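Local coordinates for protein restriction endonuclease S subunits (Thermoanaerobacter tengcongensis, PDB 3OKG) that probably binds DNA as the specificity subunit of a type I restriction-modification methyltransferase, which is composed of M and S polypeptides, at residues D204-V216 / R370-V382. Sequence-based numbering, arbitrary orientation.
Sequences DTELLMQTALAEV and RIVAYLDQIQQQV
The ring of Tyr374 meets Ala212 at its edge, where CB of Ala212 lies near the ring plane, 3.8 Å from Tyr374 CE2; one face of the ring is covered off-centre by CG1 of Ile378 from its own helix. Beyond the ring, the phenolic OH of Tyr374 comes to 3.6 Å from CD1 of Leu208. Ile378 is a knob in a hole formed by Thr205, Leu208, Met209 and Ala212, and its two branches divide the work. With CG1 anti to the carbonyl carbon (chi1 -54°), CD1 reaches between Leu208 CG and Ala212 CB, while CG2 packs against CB and CE of Met209. The Met209 chain, bent at chi2 (63°) and chi3, brings CE against the opposing backbone, 3.2 Å from N of Gln379. Shortening Ile378 to an alanine is likely to leave a gap facing Leu208 and Ala212 and to deprive Met209 of the methyl it packs on, leaving it less restrained. Toward one end, CG2 of Thr205 and CG2 of Val382 pass 3.7 Å apart as the side chains run in opposite directions, and Thr205 OG1 is hydrogen-bonded to Ala201 O one turn back. At the other, Val216 and Ile371 meet tip to tip, CG1 to CG2, at 3.8 Å. Between Ile378 and Ile371 along the helix, Leu375 sets CD2 on Ala212 and CD1 on Leu213. The apolar seam joins the end of helix 174-216 to helix 365-388, packed antiparallel, consistent with the coiled coil of this subunit; the axes of the two segments come within 9.4 Å at 150°, and helix 324-333 packs alongside, Tyr333 on Leu213, Trp326 on Ile371 and Tyr329 on Leu375.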
ATOM      1  N   ASP A 204      -2.309  17.815  -2.262  1.00 26.42           N
ATOM      2  CA  ASP A 204      -2.653  18.997  -3.046  1.00 28.64           C
ATOM      3  C   ASP A 204      -3.811  18.721  -3.995  1.00 32.21           C
ATOM      4  O   ASP A 204      -4.606  19.615  -4.305  1.00 32.46           O
ATOM      5  CB  ASP A 204      -1.443  19.496  -3.841  1.00 25.49           C
ATOM      6  CG  ASP A 204      -0.306  19.936  -2.936  1.00 46.11           C
ATOM      7  OD1 ASP A 204      -0.584  20.295  -1.772  1.00 51.27           O
ATOM      8  OD2 ASP A 204       0.856  19.921  -3.384  1.00 53.62           O
ATOM      9  N   THR A 205      -3.901  17.491  -4.473  1.00 23.50           N
ATOM     10  CA  THR A 205      -4.959  17.159  -5.412  1.00 26.31           C
ATOM     11  C   THR A 205      -6.307  17.055  -4.673  1.00 36.81           C
ATOM     12  O   THR A 205      -7.336  17.515  -5.176  1.00 25.75           O
ATOM     13  CB  THR A 205      -4.623  15.886  -6.221  1.00 27.37           C
ATOM     14  OG1 THR A 205      -3.368  16.078  -6.883  1.00 23.75           O
ATOM     15  CG2 THR A 205      -5.674  15.625  -7.283  1.00 24.60           C
ATOM     16  N   GLU A 206      -6.292  16.487  -3.471  1.00 27.59           N
ATOM     17  CA  GLU A 206      -7.502  16.423  -2.653  1.00 29.51           C
ATOM     18  C   GLU A 206      -8.013  17.831  -2.362  1.00 44.37           C
ATOM     19  O   GLU A 206      -9.212  18.097  -2.440  1.00 36.51           O
ATOM     20  CB  GLU A 206      -7.235  15.660  -1.361  1.00 35.14           C
ATOM     21  CG  GLU A 206      -7.183  14.155  -1.573  1.00 41.22           C
ATOM     22  CD  GLU A 206      -6.780  13.402  -0.320  1.00 75.16           C
ATOM     23  OE1 GLU A 206      -6.661  14.040   0.750  1.00 81.50           O
ATOM     24  OE2 GLU A 206      -6.583  12.172  -0.406  1.00 61.71           O
ATOM     25  N   LEU A 207      -7.089  18.730  -2.042  1.00 39.14           N
ATOM     26  CA  LEU A 207      -7.422  20.114  -1.745  1.00 40.22           C
ATOM     27  C   LEU A 207      -8.042  20.795  -2.969  1.00 44.90           C
ATOM     28  O   LEU A 207      -9.026  21.543  -2.872  1.00 32.29           O
ATOM     29  CB  LEU A 207      -6.163  20.856  -1.289  1.00 36.88           C
ATOM     30  CG  LEU A 207      -6.320  21.861  -0.154  1.00 62.26           C
ATOM     31  CD1 LEU A 207      -4.955  22.203   0.444  1.00 56.26           C
ATOM     32  CD2 LEU A 207      -7.031  23.098  -0.656  1.00 49.93           C
ATOM     33  N   LEU A 208      -7.459  20.528  -4.126  1.00 31.37           N
ATOM     34  CA  LEU A 208      -8.014  20.991  -5.390  1.00 37.87           C
ATOM     35  C   LEU A 208      -9.481  20.571  -5.587  1.00 30.06           C
ATOM     36  O   LEU A 208     -10.315  21.377  -6.016  1.00 31.71           O
ATOM     37  CB  LEU A 208      -7.171  20.463  -6.552  1.00 32.17           C
ATOM     38  CG  LEU A 208      -7.665  20.845  -7.946  1.00 36.35           C
ATOM     39  CD1 LEU A 208      -8.018  22.336  -8.023  1.00 35.27           C
ATOM     40  CD2 LEU A 208      -6.643  20.475  -9.000  1.00 31.49           C
ATOM     41  N   MET A 209      -9.784  19.311  -5.306  1.00 28.35           N
ATOM     42  CA  MET A 209     -11.141  18.800  -5.516  1.00 28.08           C
ATOM     43  C   MET A 209     -12.096  19.541  -4.590  1.00 33.09           C
ATOM     44  O   MET A 209     -13.120  20.085  -5.025  1.00 27.72           O
ATOM     45  CB  MET A 209     -11.208  17.307  -5.231  1.00 29.29           C
ATOM     46  CG  MET A 209     -12.616  16.733  -5.212  1.00 33.13           C
ATOM     47  SD  MET A 209     -13.400  16.906  -6.836  1.00 46.03           S
ATOM     48  CE  MET A 209     -12.773  15.435  -7.568  1.00 29.33           C
ATOM     49  N   GLN A 210     -11.738  19.562  -3.311  1.00 25.17           N
ATOM     50  CA  GLN A 210     -12.521  20.237  -2.283  1.00 35.26           C
ATOM     51  C   GLN A 210     -12.770  21.719  -2.626  1.00 35.74           C
ATOM     52  O   GLN A 210     -13.897  22.207  -2.519  1.00 33.44           O
ATOM     53  CB  GLN A 210     -11.835  20.054  -0.923  1.00 38.05           C
ATOM     54  CG  GLN A 210     -12.525  20.723   0.252  1.00 52.39           C
ATOM     55  CD  GLN A 210     -11.830  20.423   1.577  1.00 90.85           C
ATOM     56  OE1 GLN A 210     -11.941  19.315   2.111  1.00 95.77           O
ATOM     57  NE2 GLN A 210     -11.113  21.413   2.113  1.00 70.33           N
ATOM     58  N   THR A 211     -11.728  22.415  -3.074  1.00 25.80           N
ATOM     59  CA  THR A 211     -11.820  23.803  -3.517  1.00 27.15           C
ATOM     60  C   THR A 211     -12.725  23.976  -4.738  1.00 33.45           C
ATOM     61  O   THR A 211     -13.526  24.926  -4.817  1.00 30.22           O
ATOM     62  CB  THR A 211     -10.413  24.372  -3.852  1.00 40.88           C
ATOM     63  OG1 THR A 211      -9.630  24.448  -2.655  1.00 43.14           O
ATOM     64  CG2 THR A 211     -10.526  25.755  -4.462  1.00 39.75           C
ATOM     65  N   ALA A 212     -12.598  23.072  -5.700  1.00 27.55           N
ATOM     66  CA  ALA A 212     -13.428  23.142  -6.904  1.00 26.52           C
ATOM     67  C   ALA A 212     -14.923  22.945  -6.574  1.00 26.34           C
ATOM     68  O   ALA A 212     -15.772  23.629  -7.122  1.00 28.73           O
ATOM     69  CB  ALA A 212     -12.967  22.115  -7.951  1.00 27.85           C
ATOM     70  N   LEU A 213     -15.230  22.007  -5.686  1.00 24.73           N
ATOM     71  CA  LEU A 213     -16.618  21.718  -5.357  1.00 24.71           C
ATOM     72  C   LEU A 213     -17.217  22.914  -4.616  1.00 33.09           C
ATOM     73  O   LEU A 213     -18.341  23.326  -4.906  1.00 30.12           O
ATOM     74  CB  LEU A 213     -16.731  20.455  -4.513  1.00 23.33           C
ATOM     75  CG  LEU A 213     -16.352  19.120  -5.202  1.00 23.43           C
ATOM     76  CD1 LEU A 213     -16.162  18.023  -4.168  1.00 30.00           C
ATOM     77  CD2 LEU A 213     -17.439  18.701  -6.173  1.00 23.12           C
ATOM     78  N   ALA A 214     -16.461  23.463  -3.663  1.00 25.27           N
ATOM     79  CA  ALA A 214     -16.888  24.645  -2.889  1.00 33.59           C
ATOM     80  C   ALA A 214     -17.219  25.841  -3.773  1.00 33.35           C
ATOM     81  O   ALA A 214     -18.104  26.640  -3.468  1.00 34.85           O
ATOM     82  CB  ALA A 214     -15.822  25.036  -1.863  1.00 34.79           C
ATOM     83  N   GLU A 215     -16.505  25.973  -4.873  1.00 26.32           N
ATOM     84  CA  GLU A 215     -16.735  27.082  -5.781  1.00 28.15           C
ATOM     85  C   GLU A 215     -18.017  26.893  -6.594  1.00 37.81           C
ATOM     86  O   GLU A 215     -18.820  27.826  -6.745  1.00 29.01           O
ATOM     87  CB  GLU A 215     -15.520  27.223  -6.697  1.00 37.73           C
ATOM     88  CG  GLU A 215     -15.569  28.351  -7.657  1.00 50.12           C
ATOM     89  CD  GLU A 215     -14.181  28.725  -8.109  1.00 68.38           C
ATOM     90  OE1 GLU A 215     -13.245  27.959  -7.795  1.00 64.30           O
ATOM     91  OE2 GLU A 215     -14.023  29.777  -8.763  1.00 73.68           O
ATOM     92  N   VAL A 216     -18.234  25.686  -7.104  1.00 24.54           N
ATOM     93  CA  VAL A 216     -19.391  25.474  -7.976  1.00 29.72           C
ATOM     94  C   VAL A 216     -20.659  25.254  -7.166  1.00 25.91           C
ATOM     95  O   VAL A 216     -21.772  25.413  -7.689  1.00 34.42           O
ATOM     96  CB  VAL A 216     -19.200  24.299  -8.974  1.00 28.70           C
ATOM     97  CG1 VAL A 216     -18.007  24.546  -9.884  1.00 38.88           C
ATOM     98  CG2 VAL A 216     -19.054  22.995  -8.230  1.00 32.28           C
ATOM     99  N   ARG A 370     -19.885  20.837 -18.939  1.00 25.07           N
ATOM    100  CA  ARG A 370     -18.541  21.445 -18.976  1.00 28.05           C
ATOM    101  C   ARG A 370     -17.832  21.340 -17.618  1.00 36.35           C
ATOM    102  O   ARG A 370     -16.659  20.975 -17.543  1.00 29.17           O
ATOM    103  CB  ARG A 370     -18.642  22.920 -19.413  1.00 36.64           C
ATOM    104  CG  ARG A 370     -17.294  23.605 -19.712  1.00 35.72           C
ATOM    105  CD  ARG A 370     -17.468  25.108 -19.994  1.00 35.57           C
ATOM    106  NE  ARG A 370     -17.730  25.836 -18.755  1.00 37.61           N
ATOM    107  CZ  ARG A 370     -16.783  26.217 -17.903  1.00 40.66           C
ATOM    108  NH1 ARG A 370     -15.501  25.963 -18.164  1.00 43.85           N
ATOM    109  NH2 ARG A 370     -17.110  26.849 -16.787  1.00 34.62           N
ATOM    110  N   ILE A 371     -18.558  21.649 -16.549  1.00 27.58           N
ATOM    111  CA  ILE A 371     -18.032  21.576 -15.197  1.00 31.49           C
ATOM    112  C   ILE A 371     -17.837  20.133 -14.727  1.00 21.70           C
ATOM    113  O   ILE A 371     -16.825  19.819 -14.104  1.00 27.16           O
ATOM    114  CB  ILE A 371     -18.944  22.332 -14.193  1.00 28.25           C
ATOM    115  CG1 ILE A 371     -18.933  23.829 -14.503  1.00 28.93           C
ATOM    116  CG2 ILE A 371     -18.482  22.092 -12.759  1.00 29.68           C
ATOM    117  CD1 ILE A 371     -19.970  24.623 -13.702  1.00 23.01           C
ATOM    118  N   VAL A 372     -18.772  19.245 -15.063  1.00 21.13           N
ATOM    119  CA  VAL A 372     -18.617  17.811 -14.739  1.00 23.76           C
ATOM    120  C   VAL A 372     -17.341  17.231 -15.395  1.00 40.01           C
ATOM    121  O   VAL A 372     -16.620  16.429 -14.799  1.00 26.22           O
ATOM    122  CB  VAL A 372     -19.866  16.964 -15.137  1.00 22.01           C
ATOM    123  CG1 VAL A 372     -19.546  15.485 -15.192  1.00 23.63           C
ATOM    124  CG2 VAL A 372     -21.010  17.165 -14.116  1.00 25.62           C
ATOM    125  N   ALA A 373     -17.063  17.633 -16.624  1.00 28.27           N
ATOM    126  CA  ALA A 373     -15.848  17.153 -17.289  1.00 32.76           C
ATOM    127  C   ALA A 373     -14.593  17.563 -16.491  1.00 27.08           C
ATOM    128  O   ALA A 373     -13.664  16.782 -16.313  1.00 28.49           O
ATOM    129  CB  ALA A 373     -15.788  17.685 -18.695  1.00 31.91           C
ATOM    130  N   TYR A 374     -14.589  18.788 -15.983  1.00 26.71           N
ATOM    131  CA  TYR A 374     -13.476  19.268 -15.173  1.00 24.81           C
ATOM    132  C   TYR A 374     -13.330  18.502 -13.855  1.00 33.43           C
ATOM    133  O   TYR A 374     -12.237  18.072 -13.508  1.00 25.35           O
ATOM    134  CB  TYR A 374     -13.597  20.767 -14.916  1.00 26.76           C
ATOM    135  CG  TYR A 374     -12.633  21.276 -13.878  1.00 31.62           C
ATOM    136  CD1 TYR A 374     -11.265  21.368 -14.158  1.00 31.68           C
ATOM    137  CD2 TYR A 374     -13.078  21.675 -12.629  1.00 33.92           C
ATOM    138  CE1 TYR A 374     -10.361  21.835 -13.208  1.00 27.82           C
ATOM    139  CE2 TYR A 374     -12.180  22.159 -11.666  1.00 46.55           C
ATOM    140  CZ  TYR A 374     -10.826  22.235 -11.965  1.00 51.48           C
ATOM    141  OH  TYR A 374      -9.930  22.703 -11.023  1.00 35.73           O
ATOM    142  N   LEU A 375     -14.426  18.352 -13.114  1.00 22.88           N
ATOM    143  CA  LEU A 375     -14.418  17.603 -11.856  1.00 24.06           C
ATOM    144  C   LEU A 375     -14.029  16.139 -12.060  1.00 25.97           C
ATOM    145  O   LEU A 375     -13.373  15.548 -11.212  1.00 22.79           O
ATOM    146  CB  LEU A 375     -15.812  17.650 -11.190  1.00 22.56           C
ATOM    147  CG  LEU A 375     -16.287  19.030 -10.695  1.00 21.64           C
ATOM    148  CD1 LEU A 375     -17.709  18.877 -10.085  1.00 18.85           C
ATOM    149  CD2 LEU A 375     -15.322  19.626  -9.684  1.00 20.82           C
ATOM    150  N   ASP A 376     -14.496  15.545 -13.153  1.00 22.11           N
ATOM    151  CA  ASP A 376     -14.178  14.155 -13.445  1.00 21.81           C
ATOM    152  C   ASP A 376     -12.667  13.977 -13.560  1.00 25.14           C
ATOM    153  O   ASP A 376     -12.128  12.972 -13.093  1.00 26.98           O
ATOM    154  CB  ASP A 376     -14.824  13.713 -14.758  1.00 26.69           C
ATOM    155  CG  ASP A 376     -16.291  13.361 -14.599  1.00 38.60           C
ATOM    156  OD1 ASP A 376     -16.781  13.274 -13.449  1.00 34.74           O
ATOM    157  OD2 ASP A 376     -16.941  13.166 -15.642  1.00 33.54           O
ATOM    158  N   GLN A 377     -11.999  14.936 -14.200  1.00 25.39           N
ATOM    159  CA  GLN A 377     -10.536  14.846 -14.350  1.00 28.39           C
ATOM    160  C   GLN A 377      -9.855  14.809 -12.971  1.00 27.82           C
ATOM    161  O   GLN A 377      -9.019  13.965 -12.700  1.00 24.99           O
ATOM    162  CB  GLN A 377     -10.018  16.005 -15.214  1.00 32.09           C
ATOM    163  CG  GLN A 377      -8.513  16.178 -15.231  1.00 42.84           C
ATOM    164  CD  GLN A 377      -7.860  15.655 -16.510  1.00 71.79           C
ATOM    165  OE1 GLN A 377      -8.412  14.798 -17.214  1.00 47.68           O
ATOM    166  NE2 GLN A 377      -6.673  16.178 -16.817  1.00 49.50           N
ATOM    167  N   ILE A 378     -10.232  15.724 -12.083  1.00 24.26           N
ATOM    168  CA  ILE A 378      -9.672  15.753 -10.737  1.00 23.68           C
ATOM    169  C   ILE A 378     -10.018  14.494  -9.940  1.00 27.95           C
ATOM    170  O   ILE A 378      -9.173  13.915  -9.239  1.00 26.41           O
ATOM    171  CB  ILE A 378     -10.197  16.966  -9.945  1.00 23.01           C
ATOM    172  CG1 ILE A 378      -9.949  18.269 -10.708  1.00 30.08           C
ATOM    173  CG2 ILE A 378      -9.581  16.993  -8.566  1.00 21.08           C
ATOM    174  CD1 ILE A 378     -10.636  19.500 -10.040  1.00 28.88           C
ATOM    175  N   GLN A 379     -11.272  14.075 -10.019  1.00 24.80           N
ATOM    176  CA  GLN A 379     -11.711  12.895  -9.272  1.00 32.00           C
ATOM    177  C   GLN A 379     -10.907  11.669  -9.693  1.00 31.31           C
ATOM    178  O   GLN A 379     -10.525  10.847  -8.862  1.00 31.80           O
ATOM    179  CB  GLN A 379     -13.215  12.663  -9.474  1.00 31.92           C
ATOM    180  CG  GLN A 379     -13.748  11.311  -9.033  1.00 41.84           C
ATOM    181  CD  GLN A 379     -15.176  11.076  -9.548  1.00 52.37           C
ATOM    182  OE1 GLN A 379     -15.386  10.607 -10.673  1.00 43.13           O
ATOM    183  NE2 GLN A 379     -16.158  11.423  -8.730  1.00 40.11           N
ATOM    184  N   GLN A 380     -10.633  11.553 -10.984  1.00 26.90           N
ATOM    185  CA  GLN A 380      -9.849  10.414 -11.454  1.00 31.11           C
ATOM    186  C   GLN A 380      -8.421  10.497 -10.952  1.00 32.52           C
ATOM    187  O   GLN A 380      -7.773   9.473 -10.723  1.00 29.52           O
ATOM    188  CB  GLN A 380      -9.857  10.341 -12.980  1.00 37.17           C
ATOM    189  CG  GLN A 380     -11.204   9.975 -13.556  1.00 46.04           C
ATOM    190  CD  GLN A 380     -11.333  10.396 -15.002  1.00 70.41           C
ATOM    191  OE1 GLN A 380     -10.356  10.826 -15.623  1.00 56.42           O
ATOM    192  NE2 GLN A 380     -12.546  10.284 -15.550  1.00 69.70           N
ATOM    193  N   GLN A 381      -7.926  11.718 -10.782  1.00 28.13           N
ATOM    194  CA  GLN A 381      -6.531  11.900 -10.376  1.00 26.75           C
ATOM    195  C   GLN A 381      -6.387  11.574  -8.899  1.00 25.79           C
ATOM    196  O   GLN A 381      -5.462  10.878  -8.510  1.00 26.86           O
ATOM    197  CB  GLN A 381      -6.031  13.320 -10.713  1.00 21.59           C
ATOM    198  CG  GLN A 381      -5.956  13.576 -12.216  1.00 21.63           C
ATOM    199  CD  GLN A 381      -5.808  15.053 -12.524  1.00 28.19           C
ATOM    200  OE1 GLN A 381      -6.123  15.893 -11.684  1.00 27.25           O
ATOM    201  NE2 GLN A 381      -5.331  15.376 -13.723  1.00 34.75           N
ATOM    202  N   VAL A 382      -7.325  12.051  -8.084  1.00 23.87           N
ATOM    203  CA  VAL A 382      -7.362  11.731  -6.660  1.00 23.90           C
ATOM    204  C   VAL A 382      -7.394  10.218  -6.437  1.00 30.15           C
ATOM    205  O   VAL A 382      -6.678   9.680  -5.590  1.00 29.82           O
ATOM    206  CB  VAL A 382      -8.649  12.308  -6.005  1.00 30.96           C
ATOM    207  CG1 VAL A 382      -8.846  11.731  -4.599  1.00 35.86           C
ATOM    208  CG2 VAL A 382      -8.575  13.802  -5.954  1.00 26.96           C
TER